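PDB 5HYZ: SCARECROW-LIKE protein 7 from Oryza sativa Japonica Group, which binds DNA through its GRAS domain and probably acts as a transcription factor in plant development and resistance to abiotic stress. Local coordinates for residues K81-Y89 with L265-M273. Numbering follows the deposited sequence.
Sequences KTLNDACPY and LFESLDVAM
Y89 and S268 illustrate how two hydroxyls in series can tie a helix start to the flank of a distant helix. The phenol OH of Y89 donates to S268 OG (2.7 Å), with the serine oxygen at the ring edge and in its plane. S268 OG in turn donates to L265 O, one turn back on its own helix, at 2.8 Å. With chi1 at 75°, OG sits between the backbone N and the carbonyl carbon, from where it reaches L265 O while accepting the tyrosine proton. L265 O serves two donors, S268 OG and L269 N, which reach it from the same face of its plane; the hydroxyl lies 28° out of that plane. Obliquely to the tyrosine ring, L265 CD2 meets Y89 CZ at 3.8 Å.

In this GRAS domain, which joins a helix bundle to a Rossmann-like core, a mixed sheet whose central strands run parallel, the contact brings the end of helix 74-86 and the start of helix 89-104 against the last turns of helix 251-272, linking the predicted VHIID and PFYRE regions.

Followed outward from CB, M273, a selenomethionine, shows the apolar part of the interface. CB starts out toward helix 74-86, CG comes within 4.1 Å of A86 CB, and the selenium lies beside A86 CB while meeting T82 CG2 at 4.0 Å; the bend at chi3 (-59°) turns CE back against L269 CB and CD2 of the adjoining helix. A86 CB also packs on A272 CB, the two alanines allowing the backbones to approach closely. L269 CD2 is shared by L83 CD1 and C87 SG. A water donates to both A86 O and S268 O, bridging the two main chains, while helix 278-296 touches T82, L269 and M273.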
ATOM      1  N   LYS A  81      -9.455  -9.289  -4.849  1.00 26.78           N
ATOM      2  CA  LYS A  81      -8.270  -8.525  -5.286  1.00 33.88           C
ATOM      3  C   LYS A  81      -8.595  -7.039  -5.616  1.00 26.46           C
ATOM      4  O   LYS A  81      -7.894  -6.108  -5.200  1.00 27.76           O
ATOM      5  CB  LYS A  81      -7.632  -9.243  -6.494  1.00 31.59           C
ATOM      6  CG  LYS A  81      -6.429  -8.533  -7.116  1.00 44.65           C
ATOM      7  CD  LYS A  81      -5.153  -8.822  -6.321  1.00 56.69           C
ATOM      8  CE  LYS A  81      -3.896  -8.152  -6.920  1.00 58.82           C
ATOM      9  NZ  LYS A  81      -2.643  -8.698  -6.275  1.00 56.67           N
ATOM     10  N   THR A  82      -9.667  -6.827  -6.375  1.00 26.42           N
ATOM     11  CA  THR A  82     -10.140  -5.492  -6.658  1.00 25.31           C
ATOM     12  C   THR A  82     -10.412  -4.677  -5.362  1.00 25.66           C
ATOM     13  O   THR A  82      -9.955  -3.522  -5.229  1.00 26.60           O
ATOM     14  CB  THR A  82     -11.435  -5.559  -7.489  1.00 29.49           C
ATOM     15  OG1 THR A  82     -11.099  -6.027  -8.791  1.00 30.66           O
ATOM     16  CG2 THR A  82     -12.036  -4.223  -7.644  1.00 26.84           C
ATOM     17  N   LEU A  83     -11.177  -5.291  -4.444  1.00 22.39           N
ATOM     18  CA  LEU A  83     -11.597  -4.606  -3.223  1.00 24.93           C
ATOM     19  C   LEU A  83     -10.356  -4.197  -2.475  1.00 25.70           C
ATOM     20  O   LEU A  83     -10.273  -3.076  -2.000  1.00 30.42           O
ATOM     21  CB  LEU A  83     -12.499  -5.498  -2.367  1.00 22.95           C
ATOM     22  CG  LEU A  83     -13.141  -4.939  -1.091  1.00 28.34           C
ATOM     23  CD1 LEU A  83     -13.939  -3.653  -1.366  1.00 25.07           C
ATOM     24  CD2 LEU A  83     -14.009  -5.978  -0.430  1.00 30.18           C
ATOM     25  N   ASN A  84      -9.374  -5.095  -2.389  1.00 27.96           N
ATOM     26  CA  ASN A  84      -8.199  -4.792  -1.585  1.00 34.57           C
ATOM     27  C   ASN A  84      -7.185  -3.877  -2.250  1.00 35.20           C
ATOM     28  O   ASN A  84      -6.371  -3.238  -1.563  1.00 31.73           O
ATOM     29  CB  ASN A  84      -7.536  -6.087  -1.146  1.00 42.06           C
ATOM     30  CG  ASN A  84      -8.497  -6.985  -0.334  1.00 46.84           C
ATOM     31  OD1 ASN A  84      -9.408  -6.514   0.368  1.00 42.73           O
ATOM     32  ND2 ASN A  84      -8.299  -8.294  -0.455  1.00 51.63           N
ATOM     33  N   ASP A  85      -7.247  -3.763  -3.571  1.00 25.15           N
ATOM     34  CA  ASP A  85      -6.517  -2.691  -4.217  1.00 31.53           C
ATOM     35  C   ASP A  85      -7.225  -1.307  -4.031  1.00 31.29           C
ATOM     36  O   ASP A  85      -6.592  -0.270  -3.965  1.00 32.51           O
ATOM     37  CB  ASP A  85      -6.321  -3.012  -5.702  1.00 35.16           C
ATOM     38  CG  ASP A  85      -5.476  -1.968  -6.394  1.00 49.01           C
ATOM     39  OD1 ASP A  85      -4.235  -2.028  -6.269  1.00 55.65           O
ATOM     40  OD2 ASP A  85      -6.055  -1.065  -7.036  1.00 53.47           O
ATOM     41  N   ALA A  86      -8.539  -1.293  -3.902  1.00 24.91           N
ATOM     42  CA  ALA A  86      -9.229  -0.009  -3.811  1.00 28.20           C
ATOM     43  C   ALA A  86      -9.408   0.507  -2.390  1.00 26.34           C
ATOM     44  O   ALA A  86      -9.621   1.704  -2.170  1.00 27.34           O
ATOM     45  CB  ALA A  86     -10.605  -0.131  -4.478  1.00 30.61           C
ATOM     46  N   CYS A  87      -9.402  -0.403  -1.427  1.00 23.42           N
ATOM     47  CA  CYS A  87      -9.811  -0.091  -0.068  1.00 18.60           C
ATOM     48  C   CYS A  87      -8.801  -0.680   0.919  1.00 18.59           C
ATOM     49  O   CYS A  87      -8.110  -1.642   0.587  1.00 20.26           O
ATOM     50  CB  CYS A  87     -11.181  -0.690   0.217  1.00 24.90           C
ATOM     51  SG  CYS A  87     -12.498  -0.064  -0.912  1.00 27.03           S
ATOM     52  N   PRO A  88      -8.738  -0.134   2.120  1.00 15.20           N
ATOM     53  CA  PRO A  88      -7.749  -0.580   3.113  1.00 17.62           C
ATOM     54  C   PRO A  88      -8.241  -1.682   4.055  1.00 15.47           C
ATOM     55  O   PRO A  88      -7.505  -2.028   5.017  1.00 15.02           O
ATOM     56  CB  PRO A  88      -7.479   0.689   3.913  1.00 17.95           C
ATOM     57  CG  PRO A  88      -8.794   1.413   3.892  1.00 20.57           C
ATOM     58  CD  PRO A  88      -9.370   1.148   2.512  1.00 18.56           C
ATOM     59  N   TYR A  89      -9.433  -2.232   3.797  1.00 18.11           N
ATOM     60  CA  TYR A  89     -10.040  -3.229   4.690  1.00 19.16           C
ATOM     61  C   TYR A  89      -9.139  -4.412   5.030  1.00 13.39           C
ATOM     62  O   TYR A  89      -8.885  -4.665   6.228  1.00 14.05           O
ATOM     63  CB  TYR A  89     -11.378  -3.744   4.091  1.00 19.58           C
ATOM     64  CG  TYR A  89     -12.378  -2.605   3.829  1.00 20.86           C
ATOM     65  CD1 TYR A  89     -12.818  -1.798   4.859  1.00 27.20           C
ATOM     66  CD2 TYR A  89     -12.861  -2.353   2.548  1.00 23.97           C
ATOM     67  CE1 TYR A  89     -13.703  -0.727   4.626  1.00 25.15           C
ATOM     68  CE2 TYR A  89     -13.765  -1.294   2.303  1.00 22.25           C
ATOM     69  CZ  TYR A  89     -14.172  -0.499   3.333  1.00 19.19           C
ATOM     70  OH  TYR A  89     -15.069   0.545   3.128  1.00 24.66           O
ATOM     71  N   LEU A 265     -20.120   0.698   2.525  1.00 21.99           N
ATOM     72  CA  LEU A 265     -19.234   0.004   1.577  1.00 20.93           C
ATOM     73  C   LEU A 265     -19.316   0.563   0.135  1.00 24.40           C
ATOM     74  O   LEU A 265     -18.284   0.779  -0.559  1.00 23.78           O
ATOM     75  CB  LEU A 265     -19.529  -1.500   1.495  1.00 20.92           C
ATOM     76  CG  LEU A 265     -19.066  -2.313   2.707  1.00 27.25           C
ATOM     77  CD1 LEU A 265     -19.583  -3.727   2.594  1.00 23.72           C
ATOM     78  CD2 LEU A 265     -17.525  -2.273   2.765  1.00 23.74           C
ATOM     79  N   PHE A 266     -20.553   0.750  -0.338  1.00 25.02           N
ATOM     80  CA  PHE A 266     -20.760   1.267  -1.709  1.00 22.78           C
ATOM     81  C   PHE A 266     -20.160   2.651  -1.864  1.00 22.96           C
ATOM     82  O   PHE A 266     -19.545   2.934  -2.906  1.00 25.43           O
ATOM     83  CB  PHE A 266     -22.268   1.288  -2.077  1.00 22.78           C
ATOM     84  CG  PHE A 266     -22.765  -0.041  -2.618  1.00 23.44           C
ATOM     85  CD1 PHE A 266     -22.730  -1.190  -1.830  1.00 20.63           C
ATOM     86  CD2 PHE A 266     -23.273  -0.140  -3.911  1.00 24.10           C
ATOM     87  CE1 PHE A 266     -23.171  -2.412  -2.323  1.00 22.71           C
ATOM     88  CE2 PHE A 266     -23.723  -1.348  -4.415  1.00 24.80           C
ATOM     89  CZ  PHE A 266     -23.686  -2.482  -3.633  1.00 27.37           C
ATOM     90  N   GLU A 267     -20.347   3.510  -0.860  1.00 20.44           N
ATOM     91  CA  GLU A 267     -19.755   4.847  -0.896  1.00 24.84           C
ATOM     92  C   GLU A 267     -18.210   4.807  -0.934  1.00 26.33           C
ATOM     93  O   GLU A 267     -17.565   5.563  -1.693  1.00 24.23           O
ATOM     94  CB  GLU A 267     -20.213   5.674   0.276  1.00 23.32           C
ATOM     95  CG  GLU A 267     -21.639   6.163   0.177  1.00 33.34           C
ATOM     96  CD  GLU A 267     -22.105   6.889   1.434  1.00 47.18           C
ATOM     97  OE1 GLU A 267     -21.209   7.327   2.213  1.00 48.61           O
ATOM     98  OE2 GLU A 267     -23.354   7.023   1.657  1.00 42.30           O
ATOM     99  N   SER A 268     -17.613   3.915  -0.142  1.00 24.28           N
ATOM    100  CA  SER A 268     -16.133   3.807  -0.183  1.00 23.40           C
ATOM    101  C   SER A 268     -15.629   3.290  -1.547  1.00 27.64           C
ATOM    102  O   SER A 268     -14.541   3.642  -1.993  1.00 25.96           O
ATOM    103  CB  SER A 268     -15.650   2.925   0.967  1.00 24.42           C
ATOM    104  OG  SER A 268     -15.897   1.569   0.719  1.00 25.10           O
ATOM    105  N   LEU A 269     -16.420   2.478  -2.236  1.00 23.39           N
ATOM    106  CA  LEU A 269     -16.020   2.111  -3.597  1.00 24.54           C
ATOM    107  C   LEU A 269     -16.103   3.309  -4.535  1.00 27.01           C
ATOM    108  O   LEU A 269     -15.301   3.424  -5.467  1.00 26.85           O
ATOM    109  CB  LEU A 269     -16.897   0.983  -4.162  1.00 25.53           C
ATOM    110  CG  LEU A 269     -16.715  -0.432  -3.610  1.00 32.04           C
ATOM    111  CD1 LEU A 269     -17.394  -1.458  -4.525  1.00 25.43           C
ATOM    112  CD2 LEU A 269     -15.248  -0.746  -3.440  1.00 31.28           C
ATOM    113  N   ASP A 270     -17.100   4.162  -4.310  1.00 27.40           N
ATOM    114  CA  ASP A 270     -17.346   5.297  -5.208  1.00 28.44           C
ATOM    115  C   ASP A 270     -16.213   6.295  -5.198  1.00 32.12           C
ATOM    116  O   ASP A 270     -15.929   6.959  -6.204  1.00 33.04           O
ATOM    117  CB  ASP A 270     -18.617   6.045  -4.809  1.00 27.69           C
ATOM    118  CG  ASP A 270     -19.072   7.030  -5.876  1.00 32.71           C
ATOM    119  OD1 ASP A 270     -19.143   6.621  -7.044  1.00 34.11           O
ATOM    120  OD2 ASP A 270     -19.337   8.207  -5.543  1.00 35.35           O
ATOM    121  N   VAL A 271     -15.615   6.481  -4.027  1.00 30.07           N
ATOM    122  CA  VAL A 271     -14.535   7.458  -3.969  1.00 28.37           C
ATOM    123  C   VAL A 271     -13.275   6.871  -4.612  1.00 31.98           C
ATOM    124  O   VAL A 271     -12.406   7.609  -5.094  1.00 29.69           O
ATOM    125  CB  VAL A 271     -14.297   7.929  -2.486  1.00 26.75           C
ATOM    126  CG1 VAL A 271     -13.061   8.768  -2.368  1.00 29.67           C
ATOM    127  CG2 VAL A 271     -15.488   8.729  -1.990  1.00 30.09           C
ATOM    128  N   ALA A 272     -13.178   5.540  -4.642  1.00 27.39           N
ATOM    129  CA  ALA A 272     -11.948   4.870  -5.073  1.00 30.52           C
ATOM    130  C   ALA A 272     -11.866   4.541  -6.566  1.00 33.99           C
ATOM    131  O   ALA A 272     -10.779   4.521  -7.145  1.00 33.76           O
ATOM    132  CB  ALA A 272     -11.754   3.560  -4.242  1.00 31.97           C
HETATM  133  N   MSE A 273     -13.003   4.263  -7.197  1.00 32.88           N
HETATM  134  CA  MSE A 273     -12.997   3.782  -8.573  1.00 34.68           C
HETATM  135  C   MSE A 273     -13.935   4.598  -9.466  1.00 31.96           C
HETATM  136  O   MSE A 273     -14.833   5.278  -8.972  1.00 37.27           O
HETATM  137  CB  MSE A 273     -13.387   2.307  -8.602  1.00 37.76           C
HETATM  138  CG  MSE A 273     -12.426   1.397  -7.836  1.00 43.48           C
HETATM  139 SE   MSE A 273     -13.206  -0.394  -7.611  1.00 47.20          SE
HETATM  140  CE  MSE A 273     -14.757   0.190  -6.674  1.00 51.53           C
TER
HETATM  141  O   HOH W   1     -11.926   3.270  -0.536  1.00 24.27           O